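Local coordinates for nitroreductase (Desulfitobacterium hafniense, PDB 3PXV) that binds the flavin cofactor FMN and probably uses it to catalyse oxidation-reduction reactions, such as the reduction of nitro compounds, at the interface of chains A and B. Sequence-based numbering; all coordinates share one arbitrary frame. Chains: chain A/B, Nitroreductase.

Contacts 1 and 2 are neighbouring stretches of one interface, their C-alpha centres about 11 Å apart, and they meet at A:Val50. Strand 185-188 of chain B runs through both: contact 1 takes its last three residues, and contact 2 takes its first residue, the 3-10 helix 182-184 and the loop before it. Chain A supplies strand 50-53, A:Lys54, A:Asn55 and the last residue of helix 147-154 to contact 1, and A:Val50, A:Arg49, A:Ile37 and helix 26-36 to contact 2. The C-terminal tail thus reaches across to extend the partner's sheet, and two-fold symmetry repeats the exchange, consistent with the intertwined dimers typical of nitroreductases.

Contact 1: the interface of chains A and B. Residues chain A 50-55, 154; chain B 186-188.
The phenol ring of B:Tyr187 lies beside A:Val52, one face turned toward the valine, whose methyl CG2 stands 4.1 Å above the ring plane and off toward the rim. The ring's CD2 side meets the branch point more closely, with CD2 3.7 Å from A:Val52 CB. The two side chains run alongside each other and point the same way, as residues paired on adjacent parallel strands do. The ring is carried there with CG anti to its own carbonyl carbon (chi1 -74°); a beta-branched valine suits the place because its two methyls make a broad, compact surface for an aromatic neighbour.

On the opposite side of the sheet, B:Val188 sends CG2 obliquely to A:Ile51 CG2, 3.6 Å away. B:Thr186 lies next to A:Ile51, also pointing the same way. Its OG1 occupies the position between backbone N and carbonyl carbon (chi1 49°), from which the hydroxyl reaches a water at 2.9 Å from OG1. That water also contacts the carbonyl O of A:Leu154, so threonine offers a polar link to the end of helix 147-154 as well as a branched side chain suited to a strand.

Backbone bonds join the strands. B:Thr186 gives its N to A:Val50 O and receives A:Val52 N at its own O. B:Val188 N then bonds to A:Val52 O at 2.7 Å. The last bond in this ladder runs from A:Lys54 N to B:Val188 O at 2.7 Å, while A:Asn55 N adds a weak one to the same oxygen.

In the fold, strand 185-188 near the C terminus of chain B lies parallel to strand 50-53 of chain A, continuing the partner's sheet across the subunit boundary, with helix 147-154 approaching the B:Val188 side.

Contact 2: the interface of chains A and B. Residues chain A 30, 33-34, 37, 49-50; chain B 180-182, 184-185.
A:Ile37 and B:Ile185 meet at about a right angle, with A:Ile37 CG2 3.7 Å from B:Ile185 CG1. The same A:Ile37 side chain also crosses B:Pro180 nearly perpendicularly, its tip CD1 touching the proline CB at 3.4 Å, a tight fit. CG1 of A:Ile37 sits between its backbone N and carbonyl carbon (chi1 59°), set toward the proline; the extended chi2 (166°) carries CD1 on to it, while CG2 is left to face B:Ile185. A branched isoleucine suits this place because its separate arms can address two partners at once, and the rigid proline ring presents a firm apolar surface.

B:Ile185 in turn reaches the C-terminal part of helix 26-36. Its CD1 lies 3.8 Å from A:Ala33 CB, and the small alanine lets the isoleucine come close to the helix backbone. A:Gln30, one turn earlier, crosses the isoleucine obliquely and brings its amide NE2 near CD1.

Charged chains border this apolar centre. A:Glu34, bent at chi2 (71°), lies obliquely against B:Pro180 and the extended B:Lys182; its OE1 remains 5.4 Å from B:Lys182 NZ, a separation at which any attraction would be long-range. A:Arg49 crosses B:Lys184 obliquely, packing through its methylene CD. The lysine bends at chi4 and turns its ammonium NZ back to its own chain, forming a salt bridge with B:Asp181 OD2 that may offset the lysine's own charge and so ease its nearness to the like-charged A:Arg49.

The backbone bond from A:Val50 N to B:Lys184 O begins the strand pairing. A water bridges the loops, lying 2.8 Å from both A:Ile37 O and B:Asp181 N.

Contact 1: the interface of chains A and B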
ATOM      1  N   VAL A  50     -13.270   4.389   3.794  1.00 42.70           N
ATOM      2  CA  VAL A  50     -12.550   5.652   3.824  1.00 40.78           C
ATOM      3  C   VAL A  50     -13.390   6.624   4.656  1.00 41.59           C
ATOM      4  O   VAL A  50     -14.419   7.132   4.212  1.00 42.13           O
ATOM      5  CB  VAL A  50     -12.378   6.176   2.388  1.00 42.19           C
ATOM      6  CG1 VAL A  50     -11.763   7.552   2.394  1.00 35.97           C
ATOM      7  CG2 VAL A  50     -11.547   5.179   1.577  1.00 41.85           C
ATOM      8  N   ILE A  51     -12.949   6.879   5.872  1.00 41.54           N
ATOM      9  CA  ILE A  51     -13.716   7.705   6.805  1.00 43.67           C
ATOM     10  C   ILE A  51     -12.936   9.005   7.029  1.00 43.07           C
ATOM     11  O   ILE A  51     -11.851   8.996   7.611  1.00 39.05           O
ATOM     12  CB  ILE A  51     -13.957   6.953   8.160  1.00 41.57           C
ATOM     13  CG1 ILE A  51     -14.642   5.603   7.920  1.00 41.40           C
ATOM     14  CG2 ILE A  51     -14.783   7.775   9.087  1.00 38.66           C
ATOM     15  CD1 ILE A  51     -14.693   4.674   9.163  1.00 42.57           C
ATOM     16  N   VAL A  52     -13.481  10.103   6.510  1.00 44.16           N
ATOM     17  CA  VAL A  52     -12.868  11.427   6.665  1.00 43.74           C
ATOM     18  C   VAL A  52     -13.356  12.036   7.974  1.00 42.42           C
ATOM     19  O   VAL A  52     -14.517  12.386   8.115  1.00 42.79           O
ATOM     20  CB  VAL A  52     -13.173  12.326   5.480  1.00 43.40           C
ATOM     21  CG1 VAL A  52     -12.457  13.638   5.641  1.00 41.95           C
ATOM     22  CG2 VAL A  52     -12.776  11.593   4.180  1.00 40.59           C
ATOM     23  N   VAL A  53     -12.435  12.153   8.915  1.00 42.48           N
ATOM     24  CA  VAL A  53     -12.712  12.602  10.261  1.00 43.55           C
ATOM     25  C   VAL A  53     -12.322  14.049  10.454  1.00 45.21           C
ATOM     26  O   VAL A  53     -11.123  14.371  10.469  1.00 44.32           O
ATOM     27  CB  VAL A  53     -11.920  11.736  11.257  1.00 42.63           C
ATOM     28  CG1 VAL A  53     -12.116  12.241  12.674  1.00 45.30           C
ATOM     29  CG2 VAL A  53     -12.334  10.278  11.109  1.00 37.58           C
ATOM     30  N   LYS A  54     -13.330  14.911  10.589  1.00 45.63           N
ATOM     31  CA  LYS A  54     -13.124  16.345  10.798  1.00 47.60           C
ATOM     32  C   LYS A  54     -13.469  16.796  12.213  1.00 47.99           C
ATOM     33  O   LYS A  54     -13.239  17.949  12.560  1.00 49.39           O
ATOM     34  CB  LYS A  54     -13.976  17.151   9.814  1.00 48.20           C
ATOM     35  CG  LYS A  54     -13.515  17.030   8.388  1.00 51.07           C
ATOM     36  CD  LYS A  54     -14.539  17.505   7.389  1.00 51.39           C
ATOM     37  CE  LYS A  54     -14.883  18.981   7.542  1.00 54.27           C
ATOM     38  NZ  LYS A  54     -15.953  19.274   6.566  1.00 48.92           N
ATOM     39  N   ASN A  55     -13.988  15.886  13.030  1.00 48.58           N
ATOM     40  CA  ASN A  55     -14.452  16.217  14.385  1.00 48.89           C
ATOM     41  C   ASN A  55     -13.288  16.351  15.360  1.00 47.95           C
ATOM     42  O   ASN A  55     -12.646  15.365  15.712  1.00 47.14           O
ATOM     43  CB  ASN A  55     -15.460  15.170  14.849  1.00 47.93           C
ATOM     44  CG  ASN A  55     -16.093  15.503  16.179  1.00 48.07           C
ATOM     45  OD1 ASN A  55     -15.504  15.301  17.219  1.00 52.31           O
ATOM     46  ND2 ASN A  55     -17.335  15.933  16.148  1.00 47.97           N
ATOM     47  N   LEU A 154     -16.933   6.543  14.867  1.00 46.33           N
ATOM     48  CA  LEU A 154     -16.320   6.699  13.540  1.00 47.11           C
ATOM     49  C   LEU A 154     -17.211   6.094  12.442  1.00 47.30           C
ATOM     50  O   LEU A 154     -17.046   6.427  11.294  1.00 47.01           O
ATOM     51  CB  LEU A 154     -14.923   6.051  13.498  1.00 45.50           C
ATOM     52  CG  LEU A 154     -13.770   6.767  14.221  1.00 47.37           C
ATOM     53  CD1 LEU A 154     -12.517   5.890  14.442  1.00 40.03           C
ATOM     54  CD2 LEU A 154     -13.404   7.982  13.438  1.00 44.07           C
TER
ATOM     55  N   THR B 186     -17.279   8.085   3.906  1.00 45.56           N
ATOM     56  CA  THR B 186     -18.193   8.836   4.769  1.00 47.10           C
ATOM     57  C   THR B 186     -17.384   9.931   5.453  1.00 47.36           C
ATOM     58  O   THR B 186     -16.159   9.897   5.432  1.00 44.30           O
ATOM     59  CB  THR B 186     -18.857   7.973   5.845  1.00 47.93           C
ATOM     60  OG1 THR B 186     -17.845   7.211   6.499  1.00 50.71           O
ATOM     61  CG2 THR B 186     -19.905   7.028   5.240  1.00 45.95           C
ATOM     62  N   TYR B 187     -18.090  10.893   6.056  1.00 49.24           N
ATOM     63  CA  TYR B 187     -17.479  11.998   6.766  1.00 48.98           C
ATOM     64  C   TYR B 187     -17.939  12.041   8.221  1.00 50.11           C
ATOM     65  O   TYR B 187     -19.097  11.857   8.493  1.00 49.29           O
ATOM     66  CB  TYR B 187     -17.869  13.291   6.086  1.00 49.94           C
ATOM     67  CG  TYR B 187     -17.164  13.519   4.788  1.00 51.04           C
ATOM     68  CD1 TYR B 187     -17.540  12.841   3.630  1.00 54.32           C
ATOM     69  CD2 TYR B 187     -16.135  14.438   4.704  1.00 54.52           C
ATOM     70  CE1 TYR B 187     -16.884  13.059   2.435  1.00 56.36           C
ATOM     71  CE2 TYR B 187     -15.464  14.663   3.506  1.00 54.31           C
ATOM     72  CZ  TYR B 187     -15.842  13.976   2.388  1.00 55.07           C
ATOM     73  OH  TYR B 187     -15.164  14.224   1.231  1.00 59.88           O
ATOM     74  N   VAL B 188     -17.019  12.221   9.159  1.00 51.03           N
ATOM     75  CA  VAL B 188     -17.395  12.378  10.562  1.00 51.87           C
ATOM     76  C   VAL B 188     -17.102  13.849  10.878  1.00 54.48           C
ATOM     77  O   VAL B 188     -15.943  14.242  11.086  1.00 51.02           O
ATOM     78  CB  VAL B 188     -16.653  11.410  11.461  1.00 52.25           C
ATOM     79  CG1 VAL B 188     -17.101  11.592  12.930  1.00 46.65           C
ATOM     80  CG2 VAL B 188     -16.898   9.975  10.975  1.00 45.66           C
TER
HETATM   81  O   HOH W   1     -18.432   6.928   9.309  1.00 44.74           O

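Contact 2: the interface of chains A and B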
ATOM      1  N   GLN A  30     -12.428  15.798  -0.587  1.00 47.48           N
ATOM      2  CA  GLN A  30     -13.195  14.927  -1.458  1.00 49.09           C
ATOM      3  C   GLN A  30     -12.324  14.333  -2.554  1.00 46.64           C
ATOM      4  O   GLN A  30     -12.547  13.208  -2.945  1.00 47.29           O
ATOM      5  CB  GLN A  30     -14.406  15.658  -2.042  1.00 50.34           C
ATOM      6  CG  GLN A  30     -15.322  14.779  -2.896  1.00 65.76           C
ATOM      7  CD  GLN A  30     -15.832  13.505  -2.156  1.00 76.05           C
ATOM      8  OE1 GLN A  30     -16.222  13.560  -0.985  1.00 75.58           O
ATOM      9  NE2 GLN A  30     -15.844  12.368  -2.862  1.00 76.03           N
ATOM     10  N   ALA A  33     -10.225  11.555  -0.828  1.00 41.45           N
ATOM     11  CA  ALA A  33     -11.150  10.445  -0.567  1.00 42.46           C
ATOM     12  C   ALA A  33     -11.489   9.652  -1.860  1.00 43.57           C
ATOM     13  O   ALA A  33     -11.531   8.431  -1.847  1.00 44.70           O
ATOM     14  CB  ALA A  33     -12.416  10.958   0.125  1.00 40.29           C
ATOM     15  N   GLU A  34     -11.681  10.353  -2.976  1.00 44.97           N
ATOM     16  CA  GLU A  34     -11.972   9.727  -4.287  1.00 43.85           C
ATOM     17  C   GLU A  34     -10.777   8.924  -4.807  1.00 43.85           C
ATOM     18  O   GLU A  34     -10.954   7.859  -5.419  1.00 43.77           O
ATOM     19  CB  GLU A  34     -12.342  10.800  -5.303  1.00 45.79           C
ATOM     20  CG  GLU A  34     -12.477  10.344  -6.770  1.00 54.66           C
ATOM     21  CD  GLU A  34     -13.701   9.477  -7.034  1.00 53.08           C
ATOM     22  OE1 GLU A  34     -14.662   9.522  -6.232  1.00 65.23           O
ATOM     23  OE2 GLU A  34     -13.696   8.777  -8.057  1.00 47.35           O
ATOM     24  N   ILE A  37     -10.631   5.509  -2.901  1.00 41.08           N
ATOM     25  CA  ILE A  37     -11.507   4.414  -3.373  1.00 42.15           C
ATOM     26  C   ILE A  37     -11.129   3.856  -4.768  1.00 40.90           C
ATOM     27  O   ILE A  37     -11.689   2.873  -5.226  1.00 41.51           O
ATOM     28  CB  ILE A  37     -13.002   4.791  -3.329  1.00 43.38           C
ATOM     29  CG1 ILE A  37     -13.264   6.013  -4.195  1.00 45.17           C
ATOM     30  CG2 ILE A  37     -13.457   5.031  -1.871  1.00 38.74           C
ATOM     31  CD1 ILE A  37     -14.694   6.221  -4.466  1.00 41.49           C
ATOM     32  N   ARG A  49     -12.881   0.866   4.304  1.00 41.28           N
ATOM     33  CA  ARG A  49     -13.722   2.051   4.150  1.00 41.17           C
ATOM     34  C   ARG A  49     -12.797   3.249   4.276  1.00 40.59           C
ATOM     35  O   ARG A  49     -11.697   3.135   4.786  1.00 37.76           O
ATOM     36  CB  ARG A  49     -14.804   2.154   5.214  1.00 42.24           C
ATOM     37  CG  ARG A  49     -15.850   1.067   5.230  1.00 40.46           C
ATOM     38  CD  ARG A  49     -16.756   1.085   4.016  1.00 47.35           C
ATOM     39  NE  ARG A  49     -17.756   0.024   4.124  1.00 48.17           N
ATOM     40  CZ  ARG A  49     -17.511  -1.263   3.899  1.00 49.91           C
ATOM     41  NH1 ARG A  49     -16.299  -1.685   3.547  1.00 47.83           N
ATOM     42  NH2 ARG A  49     -18.486  -2.144   4.054  1.00 50.26           N
ATOM     43  N   VAL A  50     -13.270   4.389   3.794  1.00 42.70           N
ATOM     44  CA  VAL A  50     -12.550   5.652   3.824  1.00 40.78           C
ATOM     45  C   VAL A  50     -13.390   6.624   4.656  1.00 41.59           C
ATOM     46  O   VAL A  50     -14.419   7.132   4.212  1.00 42.13           O
ATOM     47  CB  VAL A  50     -12.378   6.176   2.388  1.00 42.19           C
ATOM     48  CG1 VAL A  50     -11.763   7.552   2.394  1.00 35.97           C
ATOM     49  CG2 VAL A  50     -11.547   5.179   1.577  1.00 41.85           C
TER
ATOM     50  N   PRO B 180     -15.042   3.299  -8.962  1.00 45.37           N
ATOM     51  CA  PRO B 180     -14.962   3.719  -7.579  1.00 43.29           C
ATOM     52  C   PRO B 180     -16.334   3.606  -6.884  1.00 45.55           C
ATOM     53  O   PRO B 180     -17.351   4.050  -7.426  1.00 43.56           O
ATOM     54  CB  PRO B 180     -14.547   5.179  -7.688  1.00 41.98           C
ATOM     55  CG  PRO B 180     -13.877   5.293  -8.969  1.00 45.12           C
ATOM     56  CD  PRO B 180     -14.575   4.344  -9.886  1.00 46.80           C
ATOM     57  N   ASP B 181     -16.356   2.957  -5.720  1.00 46.35           N
ATOM     58  CA  ASP B 181     -17.566   2.834  -4.917  1.00 46.12           C
ATOM     59  C   ASP B 181     -17.617   4.052  -3.994  1.00 46.31           C
ATOM     60  O   ASP B 181     -16.971   4.065  -2.976  1.00 44.38           O
ATOM     61  CB  ASP B 181     -17.513   1.554  -4.085  1.00 45.75           C
ATOM     62  CG  ASP B 181     -18.805   1.286  -3.331  1.00 50.56           C
ATOM     63  OD1 ASP B 181     -19.718   2.156  -3.289  1.00 49.66           O
ATOM     64  OD2 ASP B 181     -18.914   0.170  -2.796  1.00 51.36           O
ATOM     65  N   LYS B 182     -18.354   5.086  -4.375  1.00 48.76           N
ATOM     66  CA  LYS B 182     -18.473   6.292  -3.563  1.00 50.45           C
ATOM     67  C   LYS B 182     -19.120   6.036  -2.188  1.00 50.00           C
ATOM     68  O   LYS B 182     -18.903   6.798  -1.262  1.00 49.19           O
ATOM     69  CB  LYS B 182     -19.245   7.382  -4.318  1.00 51.35           C
ATOM     70  CG  LYS B 182     -18.490   7.960  -5.506  1.00 56.02           C
ATOM     71  CD  LYS B 182     -19.315   9.043  -6.213  1.00 67.61           C
ATOM     72  CE  LYS B 182     -18.650   9.572  -7.483  1.00 71.87           C
ATOM     73  NZ  LYS B 182     -19.533  10.540  -8.239  1.00 72.99           N
ATOM     74  N   LYS B 184     -18.276   3.929  -0.072  1.00 45.04           N
ATOM     75  CA  LYS B 184     -17.250   3.589   0.913  1.00 44.53           C
ATOM     76  C   LYS B 184     -16.583   4.817   1.563  1.00 44.26           C
ATOM     77  O   LYS B 184     -15.733   4.673   2.426  1.00 43.14           O
ATOM     78  CB  LYS B 184     -16.221   2.648   0.308  1.00 47.85           C
ATOM     79  CG  LYS B 184     -16.813   1.275  -0.034  1.00 46.39           C
ATOM     80  CD  LYS B 184     -15.710   0.285  -0.230  1.00 45.37           C
ATOM     81  CE  LYS B 184     -16.271  -1.118  -0.466  1.00 44.68           C
ATOM     82  NZ  LYS B 184     -16.908  -1.195  -1.785  1.00 45.46           N
ATOM     83  N   ILE B 185     -16.988   6.020   1.166  1.00 44.69           N
ATOM     84  CA  ILE B 185     -16.474   7.248   1.762  1.00 44.51           C
ATOM     85  C   ILE B 185     -17.558   7.874   2.619  1.00 45.80           C
ATOM     86  O   ILE B 185     -18.653   8.139   2.110  1.00 47.32           O
ATOM     87  CB  ILE B 185     -16.177   8.324   0.703  1.00 45.40           C
ATOM     88  CG1 ILE B 185     -15.047   7.884  -0.229  1.00 41.52           C
ATOM     89  CG2 ILE B 185     -15.871   9.652   1.392  1.00 41.29           C
ATOM     90  CD1 ILE B 185     -14.989   8.687  -1.535  1.00 42.94           C
TER
HETATM   91  O   HOH W   2     -14.128   1.457  -4.937  1.00 40.81           O